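Local coordinates for protein mandelate racemase/muconate lactonizing enzyme (Roseovarius nubinhibens, PDB 2QDD) that is of unknown function but, as a magnesium-binding member of the mandelate racemase/muconate lactonizing enzyme family, probably catalyses a metal-assisted reaction on an organic acid, at residues Ser250-Ala255 against Pro268-Gly273; Gln279-Gly284 against Met291-Val296; Tyr59-Gly64 against Cys245-Ser250; Thr275-Ile280 against Leu307-Ser312. All coordinates share one frame; numbering follows the deposited sequence.

Interaction 1: Ser250-Ala255 against Pro268-Gly273; sequences SDHLAA and PNRVGG
His252 and Arg270 meet through one water molecule. The water lies 2.7 Å from His252 NE2, in the plane of the imidazole and at its edge. It also accepts a hydrogen bond from Arg270 NH1 at 3.0 Å, again in the plane and at the edge of the guanidinium. The two nitrogens, His252 NE2 and Arg270 NH1, are 4.5 Å apart, so the water spans them. The other part of the contact is apolar and loose. Val271 CG1 lies 4.4 Å from His252 CE1, oblique to the ring. Arg270 leaves the backbone with CG opposite the backbone N (chi1 180°), stays extended through chi2 and bends at chi3 (35°), bringing the guanidinium round to the water. A second shell fixes both polar groups. His252 ND1 is hydrogen-bonded to Glu248 O, which sets the rotation of the imidazole. Arg270 NH1 also reaches Leu246 O, and its NH2 makes a salt bridge with Asp243, a magnesium-binding residue. Further out, the short helix 268-271 ends at Gly272, which has positive phi. Pro268 O receives both Gly272 N at 2.7 Å and Gly273 N at 2.9 Å. Gly273 then stands at the N-cap position of the next helix, 274-287. The segments share little direct surface and are joined mainly by a water between buried side chains. Proximity to the guanidinium would probably make a positive charge on His252 less welcome. Through Asp243, the same arginine joins this polar bridge to the metal site as a second-shell residue.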
loop_
_atom_site.group_PDB
_atom_site.type_symbol
_atom_site.label_atom_id
_atom_site.label_comp_id
_atom_site.label_asym_id
_atom_site.label_seq_id
_atom_site.Cartn_x
_atom_site.Cartn_y
_atom_site.Cartn_z
ATOM N N SER A 250 6.645 11.535 -16.745
ATOM C CA SER A 250 5.721 10.863 -15.830
ATOM C C SER A 250 5.887 9.345 -15.798
ATOM O O SER A 250 5.596 8.717 -14.778
ATOM C CB SER A 250 4.273 11.226 -16.165
ATOM O OG SER A 250 3.912 10.704 -17.431
ATOM N N ASP A 251 6.350 8.768 -16.912
ATOM C CA ASP A 251 6.739 7.354 -16.966
ATOM C C ASP A 251 7.978 7.040 -16.137
ATOM O O ASP A 251 8.116 5.927 -15.629
ATOM C CB ASP A 251 6.958 6.896 -18.414
ATOM C CG ASP A 251 5.709 7.041 -19.279
ATOM O OD1 ASP A 251 5.858 7.277 -20.498
ATOM O OD2 ASP A 251 4.582 6.919 -18.744
ATOM N N HIS A 252 8.880 8.017 -16.013
ATOM C CA HIS A 252 10.094 7.866 -15.212
ATOM C C HIS A 252 9.775 7.972 -13.726
ATOM O O HIS A 252 10.280 7.192 -12.908
ATOM C CB HIS A 252 11.141 8.909 -15.615
ATOM C CG HIS A 252 11.631 8.754 -17.018
ATOM N ND1 HIS A 252 10.919 9.205 -18.109
ATOM C CD2 HIS A 252 12.749 8.170 -17.512
ATOM C CE1 HIS A 252 11.584 8.920 -19.215
ATOM N NE2 HIS A 252 12.697 8.289 -18.880
ATOM N N LEU A 253 8.932 8.953 -13.404
ATOM C CA LEU A 253 8.284 9.101 -12.102
ATOM C C LEU A 253 7.547 7.847 -11.637
ATOM O O LEU A 253 7.642 7.468 -10.473
ATOM C CB LEU A 253 7.295 10.266 -12.173
ATOM C CG LEU A 253 7.395 11.398 -11.155
ATOM C CD1 LEU A 253 8.826 11.875 -10.969
ATOM C CD2 LEU A 253 6.489 12.549 -11.578
ATOM N N ALA A 254 6.813 7.223 -12.556
ATOM C CA ALA A 254 6.160 5.935 -12.327
ATOM C C ALA A 254 7.142 4.798 -12.075
ATOM O O ALA A 254 6.940 4.011 -11.151
ATOM C CB ALA A 254 5.237 5.591 -13.494
ATOM N N ALA A 255 8.193 4.714 -12.893
ATOM C CA ALA A 255 9.241 3.697 -12.726
ATOM C C ALA A 255 9.924 3.819 -11.367
ATOM O O ALA A 255 10.181 2.815 -10.701
ATOM C CB ALA A 255 10.277 3.801 -13.850
ATOM N N PRO A 268 16.977 11.080 -26.802
ATOM C CA PRO A 268 16.279 12.315 -27.179
ATOM C C PRO A 268 15.104 12.127 -28.151
ATOM O O PRO A 268 14.063 12.757 -27.969
ATOM C CB PRO A 268 17.381 13.158 -27.830
ATOM C CG PRO A 268 18.630 12.685 -27.201
ATOM C CD PRO A 268 18.438 11.214 -26.971
ATOM N N ASN A 269 15.265 11.257 -29.151
ATOM C CA ASN A 269 14.183 10.964 -30.092
ATOM C C ASN A 269 12.989 10.212 -29.495
ATOM O O ASN A 269 11.884 10.295 -30.018
ATOM C CB ASN A 269 14.704 10.262 -31.352
ATOM C CG ASN A 269 13.814 10.514 -32.580
ATOM O OD1 ASN A 269 13.027 9.657 -32.978
ATOM N ND2 ASN A 269 13.934 11.698 -33.171
ATOM N N ARG A 270 13.210 9.491 -28.398
ATOM C CA ARG A 270 12.111 8.919 -27.617
ATOM C C ARG A 270 11.421 9.942 -26.700
ATOM O O ARG A 270 10.191 9.947 -26.586
ATOM C CB ARG A 270 12.578 7.689 -26.831
ATOM C CG ARG A 270 11.495 7.028 -25.979
ATOM C CD ARG A 270 11.891 5.654 -25.416
ATOM N NE ARG A 270 13.304 5.514 -25.041
ATOM C CZ ARG A 270 13.870 6.005 -23.936
ATOM N NH1 ARG A 270 13.168 6.709 -23.061
ATOM N NH2 ARG A 270 15.159 5.787 -23.708
ATOM N N VAL A 271 12.204 10.810 -26.060
ATOM C CA VAL A 271 11.668 11.696 -25.017
ATOM C C VAL A 271 11.330 13.113 -25.476
ATOM O O VAL A 271 10.673 13.862 -24.745
ATOM C CB VAL A 271 12.557 11.723 -23.738
ATOM C CG1 VAL A 271 12.781 10.307 -23.213
ATOM C CG2 VAL A 271 13.895 12.420 -24.003
ATOM N N GLY A 272 11.780 13.487 -26.674
ATOM C CA GLY A 272 11.369 14.750 -27.285
ATOM C C GLY A 272 12.389 15.863 -27.254
ATOM O O GLY A 272 12.030 17.042 -27.282
ATOM N N GLY A 273 13.664 15.495 -27.216
ATOM C CA GLY A 273 14.731 16.477 -27.349
ATOM C C GLY A 273 15.656 16.539 -26.156
ATOM O O GLY A 273 15.597 15.695 -25.266
HETATM O O HOH W 1 14.608 7.960 -20.779
#

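Interaction 2: Gln279-Gly284 against Met291-Val296; sequences QIRDFG and MHIEDV
The guanidinium of Arg281, whose CG touches Ile293, holds Asp282 OD1 at its edge. Arg281 NE reaches Asp282 OD1 at 2.9 Å in a salt bridge, and the oxygen lies near the guanidinium plane, 13° out of it. On the aspartate side the approach is nearly in line with the C-O bond. Several bonds fix the flat group, and its aliphatic stem is left to face the strand. Arg281 CG meets Ile293 CD1 at 3.8 Å, and the two side chains cross at about a right angle. Met291 makes the larger contact. Its chain runs out from the strand and bends at chi3 (-83°), which lays the terminal methyl against the helix backbone. Met291 CE is 3.4 Å from Arg281 O. The same CE is 3.8 Å from Gly284 C, while Met291 SD is 4.0 Å from Gly284 CA. A side chain on Gly284 would point at this sulfur and clash with it, so the glycine lets the methionine come close. Helix segment 279-284 and strand 291-293 run nearly antiparallel (158°), their axes 10.6 Å apart. With an alanine at Arg281, Asp282 would probably lose its charged mate and Ile293 CD1 the methylene it rests on. This is a helix of a TIM-type barrel packed on the strand that follows it. The side chains meet by their apolar parts, with the methionine methyl also set against the carbonyl of Arg281. The charge of Arg281 is met by Asp282, and its NH1 is bonded to the hydroxyls of Ser312 and Thr313.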
loop_
_atom_site.group_PDB
_atom_site.type_symbol
_atom_site.label_atom_id
_atom_site.label_comp_id
_atom_site.label_asym_id
_atom_site.label_seq_id
_atom_site.Cartn_x
_atom_site.Cartn_y
_atom_site.Cartn_z
ATOM N N GLN A 279 16.073 17.131 -18.094
ATOM C CA GLN A 279 15.214 16.996 -16.912
ATOM C C GLN A 279 15.191 15.567 -16.362
ATOM O O GLN A 279 15.295 15.363 -15.152
ATOM C CB GLN A 279 13.781 17.481 -17.183
ATOM C CG GLN A 279 12.942 17.568 -15.889
ATOM C CD GLN A 279 11.430 17.655 -16.091
ATOM O OE1 GLN A 279 10.711 18.100 -15.193
ATOM N NE2 GLN A 279 10.942 17.224 -17.254
ATOM N N ILE A 280 15.062 14.595 -17.262
ATOM C CA ILE A 280 15.158 13.168 -16.931
ATOM C C ILE A 280 16.532 12.771 -16.371
ATOM O O ILE A 280 16.621 12.039 -15.377
ATOM C CB ILE A 280 14.783 12.301 -18.155
ATOM C CG1 ILE A 280 13.312 12.527 -18.507
ATOM C CG2 ILE A 280 15.056 10.811 -17.901
ATOM C CD1 ILE A 280 12.980 12.229 -19.944
ATOM N N ARG A 281 17.589 13.275 -17.002
ATOM C CA ARG A 281 18.963 13.053 -16.545
ATOM C C ARG A 281 19.165 13.530 -15.112
ATOM O O ARG A 281 19.713 12.803 -14.281
ATOM C CB ARG A 281 19.959 13.763 -17.473
ATOM C CG ARG A 281 21.416 13.317 -17.293
ATOM C CD ARG A 281 22.183 14.174 -16.283
ATOM N NE ARG A 281 22.127 15.617 -16.560
ATOM C CZ ARG A 281 22.964 16.262 -17.369
ATOM N NH1 ARG A 281 23.914 15.598 -18.014
ATOM N NH2 ARG A 281 22.851 17.576 -17.538
ATOM N N ASP A 282 18.731 14.760 -14.848
ATOM C CA ASP A 282 18.823 15.377 -13.534
ATOM C C ASP A 282 17.983 14.650 -12.481
ATOM O O ASP A 282 18.402 14.528 -11.330
ATOM C CB ASP A 282 18.393 16.847 -13.620
ATOM C CG ASP A 282 19.431 17.735 -14.326
ATOM O OD1 ASP A 282 20.528 17.249 -14.707
ATOM O OD2 ASP A 282 19.143 18.938 -14.488
ATOM N N PHE A 283 16.802 14.181 -12.879
ATOM C CA PHE A 283 15.990 13.315 -12.030
ATOM C C PHE A 283 16.745 12.033 -11.668
ATOM O O PHE A 283 16.780 11.648 -10.501
ATOM C CB PHE A 283 14.642 12.983 -12.688
ATOM C CG PHE A 283 13.778 12.063 -11.865
ATOM C CD1 PHE A 283 13.627 10.728 -12.217
ATOM C CD2 PHE A 283 13.122 12.532 -10.737
ATOM C CE1 PHE A 283 12.840 9.870 -11.459
ATOM C CE2 PHE A 283 12.330 11.682 -9.970
ATOM C CZ PHE A 283 12.189 10.352 -10.331
ATOM N N GLY A 284 17.351 11.397 -12.672
ATOM C CA GLY A 284 18.146 10.181 -12.479
ATOM C C GLY A 284 19.312 10.332 -11.520
ATOM O O GLY A 284 19.562 9.453 -10.698
ATOM N N MET A 291 22.863 5.446 -16.033
ATOM C CA MET A 291 22.182 5.864 -17.262
ATOM C C MET A 291 23.040 5.688 -18.514
ATOM O O MET A 291 24.192 6.102 -18.527
ATOM C CB MET A 291 21.688 7.315 -17.143
ATOM C CG MET A 291 20.577 7.530 -16.110
ATOM S SD MET A 291 20.109 9.251 -15.854
ATOM C CE MET A 291 21.338 9.825 -14.691
ATOM N N HIS A 292 22.480 5.058 -19.551
ATOM C CA HIS A 292 23.056 5.106 -20.902
ATOM C C HIS A 292 22.424 6.274 -21.644
ATOM O O HIS A 292 21.206 6.385 -21.700
ATOM C CB HIS A 292 22.773 3.826 -21.695
ATOM C CG HIS A 292 23.417 2.599 -21.134
ATOM N ND1 HIS A 292 24.726 2.256 -21.392
ATOM C CD2 HIS A 292 22.923 1.615 -20.348
ATOM C CE1 HIS A 292 25.015 1.124 -20.778
ATOM N NE2 HIS A 292 23.937 0.715 -20.136
ATOM N N ILE A 293 23.249 7.154 -22.197
ATOM C CA ILE A 293 22.741 8.314 -22.926
ATOM C C ILE A 293 23.266 8.321 -24.362
ATOM O O ILE A 293 24.463 8.485 -24.607
ATOM C CB ILE A 293 23.022 9.652 -22.192
ATOM C CG1 ILE A 293 22.413 9.627 -20.776
ATOM C CG2 ILE A 293 22.496 10.820 -23.007
ATOM C CD1 ILE A 293 22.594 10.900 -19.966
ATOM N N GLU A 294 22.336 8.137 -25.294
ATOM C CA GLU A 294 22.609 7.855 -26.702
ATOM C C GLU A 294 21.364 8.275 -27.478
ATOM O O GLU A 294 20.382 8.679 -26.873
ATOM C CB GLU A 294 22.868 6.362 -26.894
ATOM C CG GLU A 294 21.734 5.455 -26.416
ATOM C CD GLU A 294 22.195 4.034 -26.180
ATOM O OE1 GLU A 294 23.175 3.839 -25.426
ATOM O OE2 GLU A 294 21.583 3.107 -26.756
ATOM N N ASP A 295 21.382 8.198 -28.804
ATOM C CA ASP A 295 20.122 8.320 -29.525
ATOM C C ASP A 295 19.688 7.021 -30.190
ATOM O O ASP A 295 20.399 6.011 -30.131
ATOM C CB ASP A 295 20.098 9.529 -30.478
ATOM C CG ASP A 295 18.694 10.153 -30.614
ATOM O OD1 ASP A 295 18.548 11.203 -31.280
ATOM O OD2 ASP A 295 17.725 9.587 -30.061
ATOM N N VAL A 296 18.505 7.058 -30.797
ATOM C CA VAL A 296 17.788 5.884 -31.294
ATOM C C VAL A 296 18.468 5.355 -32.559
ATOM O O VAL A 296 18.521 4.146 -32.792
ATOM C CB VAL A 296 16.299 6.248 -31.577
ATOM C CG1 VAL A 296 15.542 5.087 -32.187
ATOM C CG2 VAL A 296 15.615 6.696 -30.298
#

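Interaction 3: Tyr59-Gly64 against Cys245-Ser250; sequences YLPAHG and CLHEFS
His247 turns its imidazole toward Leu60 and Pro61 by placing CG opposite its own carbonyl carbon (chi1 -61°). From the other side, Leu60 CD1 continues the chain (chi2 174°), and the other methyl, CD2, is the one turned to the histidine. The ring carbon His247 CE1 does the touching. It lies 3.8 Å from Pro61 CD and 4.0 Å from Pro61 CG, and the two side chains cross at about a right angle. Leu60 CD2 is more distant, 4.3 Å from His247 CE1. Both partners sit obliquely to the imidazole. The contact is therefore small and made by carbon atoms. Pro61 is the centre of an inverse gamma turn, closed by a weak bond from Ala62 N to Leu60 O at 2.7 Å. The turn presents the pyrrolidine ring to His247. The loop carrying the histidine is held by Asp251, whose OD1 accepts hydrogen bonds from His247 N and Glu248 N. The edge of the contact is close to other molecules: Pro61 packs on Pro98 of a neighbouring subunit, and a glycerol lies about 4 Å from its side chain. Inward, the side chain of Leu60 comes within about 4 Å of that of Glu244, a magnesium ligand, and Tyr59 OH is hydrogen-bonded to Glu244 OE2 and Lys267 NZ. Here a loop of the N-terminal domain lies against the loop that follows barrel strand 240-242. Such a meeting of the capping domain with the C-terminal ends of the barrel strands is characteristic of the enolase superfamily, where the active site lies between the two.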
loop_
_atom_site.group_PDB
_atom_site.type_symbol
_atom_site.label_atom_id
_atom_site.label_comp_id
_atom_site.label_asym_id
_atom_site.label_seq_id
_atom_site.Cartn_x
_atom_site.Cartn_y
_atom_site.Cartn_z
ATOM N N TYR A 59 10.207 0.136 -34.226
ATOM C CA TYR A 59 10.930 0.147 -32.954
ATOM C C TYR A 59 10.200 0.930 -31.853
ATOM O O TYR A 59 10.031 0.433 -30.739
ATOM C CB TYR A 59 12.352 0.686 -33.160
ATOM C CG TYR A 59 13.189 0.758 -31.904
ATOM C CD1 TYR A 59 13.525 -0.393 -31.191
ATOM C CD2 TYR A 59 13.655 1.980 -31.435
ATOM C CE1 TYR A 59 14.291 -0.321 -30.030
ATOM C CE2 TYR A 59 14.417 2.065 -30.276
ATOM C CZ TYR A 59 14.730 0.914 -29.579
ATOM O OH TYR A 59 15.492 1.006 -28.433
ATOM N N LEU A 60 9.782 2.149 -32.184
ATOM C CA LEU A 60 9.129 3.066 -31.260
ATOM C C LEU A 60 7.959 3.726 -32.009
ATOM O O LEU A 60 7.868 3.588 -33.234
ATOM C CB LEU A 60 10.132 4.136 -30.792
ATOM C CG LEU A 60 11.145 3.759 -29.710
ATOM C CD1 LEU A 60 12.119 4.893 -29.499
ATOM C CD2 LEU A 60 10.497 3.338 -28.390
ATOM N N PRO A 61 7.047 4.427 -31.287
ATOM C CA PRO A 61 6.054 5.275 -31.968
ATOM C C PRO A 61 6.658 6.445 -32.740
ATOM O O PRO A 61 6.575 7.598 -32.300
ATOM C CB PRO A 61 5.175 5.786 -30.819
ATOM C CG PRO A 61 5.417 4.847 -29.706
ATOM C CD PRO A 61 6.837 4.434 -29.829
ATOM N N ALA A 62 7.233 6.130 -33.898
ATOM C CA ALA A 62 8.067 7.050 -34.666
ATOM C C ALA A 62 8.276 6.490 -36.068
ATOM O O ALA A 62 8.511 5.297 -36.234
ATOM C CB ALA A 62 9.409 7.241 -33.981
ATOM N N HIS A 63 8.188 7.364 -37.065
ATOM C CA HIS A 63 8.499 7.032 -38.455
ATOM C C HIS A 63 8.892 8.278 -39.238
ATOM O O HIS A 63 8.380 9.375 -38.974
ATOM C CB HIS A 63 7.348 6.276 -39.148
ATOM C CG HIS A 63 6.056 7.036 -39.235
ATOM N ND1 HIS A 63 5.255 6.998 -40.355
ATOM C CD2 HIS A 63 5.416 7.832 -38.343
ATOM C CE1 HIS A 63 4.184 7.746 -40.158
ATOM N NE2 HIS A 63 4.255 8.260 -38.943
ATOM N N GLY A 64 9.823 8.096 -40.175
ATOM C CA GLY A 64 10.272 9.139 -41.108
ATOM C C GLY A 64 9.216 10.019 -41.770
ATOM O O GLY A 64 9.274 11.245 -41.630
ATOM N N CYS A 245 9.925 1.672 -22.855
ATOM C CA CYS A 245 8.623 1.957 -22.244
ATOM C C CYS A 245 8.507 3.373 -21.681
ATOM O O CYS A 245 7.435 3.778 -21.232
ATOM C CB CYS A 245 8.254 0.911 -21.180
ATOM S SG CYS A 245 9.418 0.748 -19.794
ATOM N N LEU A 246 9.606 4.122 -21.711
ATOM C CA LEU A 246 9.678 5.422 -21.054
ATOM C C LEU A 246 9.548 6.575 -22.050
ATOM O O LEU A 246 10.537 7.053 -22.599
ATOM C CB LEU A 246 10.989 5.546 -20.277
ATOM C CG LEU A 246 11.329 4.505 -19.215
ATOM C CD1 LEU A 246 12.825 4.519 -19.011
ATOM C CD2 LEU A 246 10.598 4.784 -17.910
ATOM N N HIS A 247 8.324 7.024 -22.276
ATOM C CA HIS A 247 8.051 7.961 -23.361
ATOM C C HIS A 247 8.093 9.415 -22.901
ATOM O O HIS A 247 8.386 10.312 -23.695
ATOM C CB HIS A 247 6.712 7.634 -24.030
ATOM C CG HIS A 247 6.664 6.266 -24.637
ATOM N ND1 HIS A 247 7.337 5.942 -25.796
ATOM C CD2 HIS A 247 6.035 5.135 -24.238
ATOM C CE1 HIS A 247 7.122 4.671 -26.086
ATOM N NE2 HIS A 247 6.334 4.158 -25.158
ATOM N N GLU A 248 7.797 9.638 -21.622
ATOM C CA GLU A 248 7.768 10.982 -21.043
ATOM C C GLU A 248 8.160 10.973 -19.561
ATOM O O GLU A 248 8.356 9.906 -18.976
ATOM C CB GLU A 248 6.398 11.639 -21.244
ATOM C CG GLU A 248 5.197 10.764 -20.893
ATOM C CD GLU A 248 3.871 11.354 -21.373
ATOM O OE1 GLU A 248 3.816 12.573 -21.654
ATOM O OE2 GLU A 248 2.880 10.594 -21.466
ATOM N N PHE A 249 8.279 12.163 -18.967
ATOM C CA PHE A 249 8.786 12.307 -17.602
ATOM C C PHE A 249 7.964 11.532 -16.568
ATOM O O PHE A 249 8.525 10.930 -15.647
ATOM C CB PHE A 249 8.890 13.783 -17.207
ATOM C CG PHE A 249 9.430 14.005 -15.815
ATOM C CD1 PHE A 249 10.765 13.744 -15.520
ATOM C CD2 PHE A 249 8.597 14.469 -14.797
ATOM C CE1 PHE A 249 11.263 13.947 -14.235
ATOM C CE2 PHE A 249 9.086 14.676 -13.512
ATOM C CZ PHE A 249 10.421 14.415 -13.230
ATOM N N SER A 250 6.645 11.535 -16.745
ATOM C CA SER A 250 5.721 10.863 -15.830
ATOM C C SER A 250 5.887 9.345 -15.798
ATOM O O SER A 250 5.596 8.717 -14.778
ATOM C CB SER A 250 4.273 11.226 -16.165
ATOM O OG SER A 250 3.912 10.704 -17.431
#

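Interaction 4: Thr275-Ile280 against Leu307-Ser312; sequences TRARQI and LHLAAS
Leu309 packs with both methyls against Ala277 and the root of Arg278 on helix 274-287. Its CD2 rests on Ala277 CB at 3.7 Å and lies 4.0 Å from Ala277 O. The other branch, Leu309 CD1, lies over the start of Arg278, 4.0 Å from Arg278 CA and 4.2 Å from Arg278 CB. The leucine thus spreads its fork over two successive residues, placed there by a CG turned opposite the backbone N (chi1 -164°). Arg278 CA and Leu309 CA are 7.2 Å apart, and the small Ala277 beside them probably helps the close approach. This is the tight, buried part. The Arg278 side is looser. Only its first atoms join the packing, and the rest of the chain bends away to a partly exposed place, where its guanidinium comes near Arg278 of a neighbouring subunit. Cutting Leu309 back to an alanine is likely to open a gap between the helices and leave Ala277 CB without the methyl packed on it from helix 300-311. Leu309 also touches Ile293, and Ala277 also touches Val271. The contact therefore joins two successive outer helices of the barrel, 274-287 and 300-311, with strand 290-293 lying between them in the chain and packed beneath.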
loop_
_atom_site.group_PDB
_atom_site.type_symbol
_atom_site.label_atom_id
_atom_site.label_comp_id
_atom_site.label_asym_id
_atom_site.label_seq_id
_atom_site.Cartn_x
_atom_site.Cartn_y
_atom_site.Cartn_z
ATOM N N THR A 275 16.086 19.269 -24.059
ATOM C CA THR A 275 15.409 19.924 -22.933
ATOM C C THR A 275 14.680 18.904 -22.049
ATOM O O THR A 275 14.831 18.921 -20.825
ATOM C CB THR A 275 14.417 21.002 -23.438
ATOM O OG1 THR A 275 15.130 21.994 -24.188
ATOM C CG2 THR A 275 13.680 21.674 -22.278
ATOM N N ARG A 276 13.912 18.013 -22.680
ATOM C CA ARG A 276 13.211 16.949 -21.969
ATOM C C ARG A 276 14.184 15.903 -21.414
ATOM O O ARG A 276 14.014 15.435 -20.290
ATOM C CB ARG A 276 12.152 16.298 -22.867
ATOM C CG ARG A 276 11.006 17.235 -23.308
ATOM C CD ARG A 276 9.947 17.423 -22.231
ATOM N NE ARG A 276 8.931 18.404 -22.614
ATOM C CZ ARG A 276 8.959 19.698 -22.293
ATOM N NH1 ARG A 276 7.979 20.500 -22.690
ATOM N NH2 ARG A 276 9.958 20.200 -21.579
ATOM N N ALA A 277 15.210 15.567 -22.192
ATOM C CA ALA A 277 16.222 14.578 -21.784
ATOM C C ALA A 277 17.073 15.017 -20.591
ATOM O O ALA A 277 17.397 14.196 -19.738
ATOM C CB ALA A 277 17.100 14.193 -22.953
ATOM N N ARG A 278 17.393 16.309 -20.522
ATOM C CA ARG A 278 18.134 16.892 -19.391
ATOM C C ARG A 278 17.372 16.831 -18.060
ATOM O O ARG A 278 17.965 16.520 -17.018
ATOM C CB ARG A 278 18.527 18.344 -19.695
ATOM C CG ARG A 278 19.383 19.018 -18.632
ATOM C CD ARG A 278 18.743 20.314 -18.172
ATOM N NE ARG A 278 19.640 21.456 -18.335
ATOM C CZ ARG A 278 19.255 22.660 -18.752
ATOM N NH1 ARG A 278 20.144 23.636 -18.869
ATOM N NH2 ARG A 278 17.981 22.892 -19.056
ATOM N N GLN A 279 16.073 17.131 -18.094
ATOM C CA GLN A 279 15.214 16.996 -16.912
ATOM C C GLN A 279 15.191 15.567 -16.362
ATOM O O GLN A 279 15.295 15.363 -15.152
ATOM C CB GLN A 279 13.781 17.481 -17.183
ATOM C CG GLN A 279 12.942 17.568 -15.889
ATOM C CD GLN A 279 11.430 17.655 -16.091
ATOM O OE1 GLN A 279 10.711 18.100 -15.193
ATOM N NE2 GLN A 279 10.942 17.224 -17.254
ATOM N N ILE A 280 15.062 14.595 -17.262
ATOM C CA ILE A 280 15.158 13.168 -16.931
ATOM C C ILE A 280 16.532 12.771 -16.371
ATOM O O ILE A 280 16.621 12.039 -15.377
ATOM C CB ILE A 280 14.783 12.301 -18.155
ATOM C CG1 ILE A 280 13.312 12.527 -18.507
ATOM C CG2 ILE A 280 15.056 10.811 -17.901
ATOM C CD1 ILE A 280 12.980 12.229 -19.944
ATOM N N LEU A 307 25.735 12.774 -26.898
ATOM C CA LEU A 307 27.044 12.655 -26.249
ATOM C C LEU A 307 27.442 13.891 -25.451
ATOM O O LEU A 307 28.195 13.788 -24.488
ATOM C CB LEU A 307 28.140 12.293 -27.254
ATOM C CG LEU A 307 29.246 11.421 -26.653
ATOM C CD1 LEU A 307 29.074 9.966 -27.039
ATOM C CD2 LEU A 307 30.608 11.924 -27.055
ATOM N N HIS A 308 26.925 15.050 -25.848
ATOM C CA HIS A 308 26.991 16.262 -25.032
ATOM C C HIS A 308 26.283 16.095 -23.681
ATOM O O HIS A 308 26.776 16.577 -22.655
ATOM C CB HIS A 308 26.381 17.453 -25.786
ATOM C CG HIS A 308 27.318 18.113 -26.751
ATOM N ND1 HIS A 308 28.405 18.856 -26.348
ATOM C CD2 HIS A 308 27.310 18.168 -28.105
ATOM C CE1 HIS A 308 29.034 19.327 -27.410
ATOM N NE2 HIS A 308 28.390 18.923 -28.488
ATOM N N LEU A 309 25.125 15.425 -23.694
ATOM C CA LEU A 309 24.399 15.093 -22.464
ATOM C C LEU A 309 25.125 14.024 -21.650
ATOM O O LEU A 309 25.251 14.153 -20.435
ATOM C CB LEU A 309 22.958 14.661 -22.770
ATOM C CG LEU A 309 21.976 14.650 -21.588
ATOM C CD1 LEU A 309 21.725 16.040 -21.034
ATOM C CD2 LEU A 309 20.665 14.007 -21.984
ATOM N N ALA A 310 25.596 12.980 -22.330
ATOM C CA ALA A 310 26.420 11.934 -21.714
ATOM C C ALA A 310 27.664 12.461 -20.976
ATOM O O ALA A 310 27.936 12.045 -19.849
ATOM C CB ALA A 310 26.812 10.888 -22.753
ATOM N N ALA A 311 28.390 13.387 -21.601
ATOM C CA ALA A 311 29.640 13.922 -21.043
ATOM C C ALA A 311 29.414 14.831 -19.845
ATOM O O ALA A 311 30.228 14.862 -18.924
ATOM C CB ALA A 311 30.429 14.654 -22.112
ATOM N N SER A 312 28.302 15.563 -19.860
ATOM C CA SER A 312 27.939 16.471 -18.769
ATOM C C SER A 312 27.315 15.748 -17.566
ATOM O O SER A 312 27.033 16.370 -16.540
ATOM C CB SER A 312 26.980 17.540 -19.292
ATOM O OG SER A 312 25.793 16.945 -19.785
#

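Interactions 1, 2 and 4 are buried and lie within the barrel domain, while interaction 3 is partly buried and joins the two domains. Interactions 2 and 4 both use helix 274-287 and share Gln279 and Ile280; their centres are 6 Å apart. Both are van der Waals packing, mostly of apolar side chains. Interaction 1 is different: near the metal site it relies on a bridging water, while its arginine pairs with a metal ligand. It shares helix 249-258 with interaction 3, and Leu60 packs on Arg270 across the two. His252 packs on Ile280, linking interaction 1 to helix 274-287. Interactions 3 and 4 are farthest apart, about 17 Å between centres.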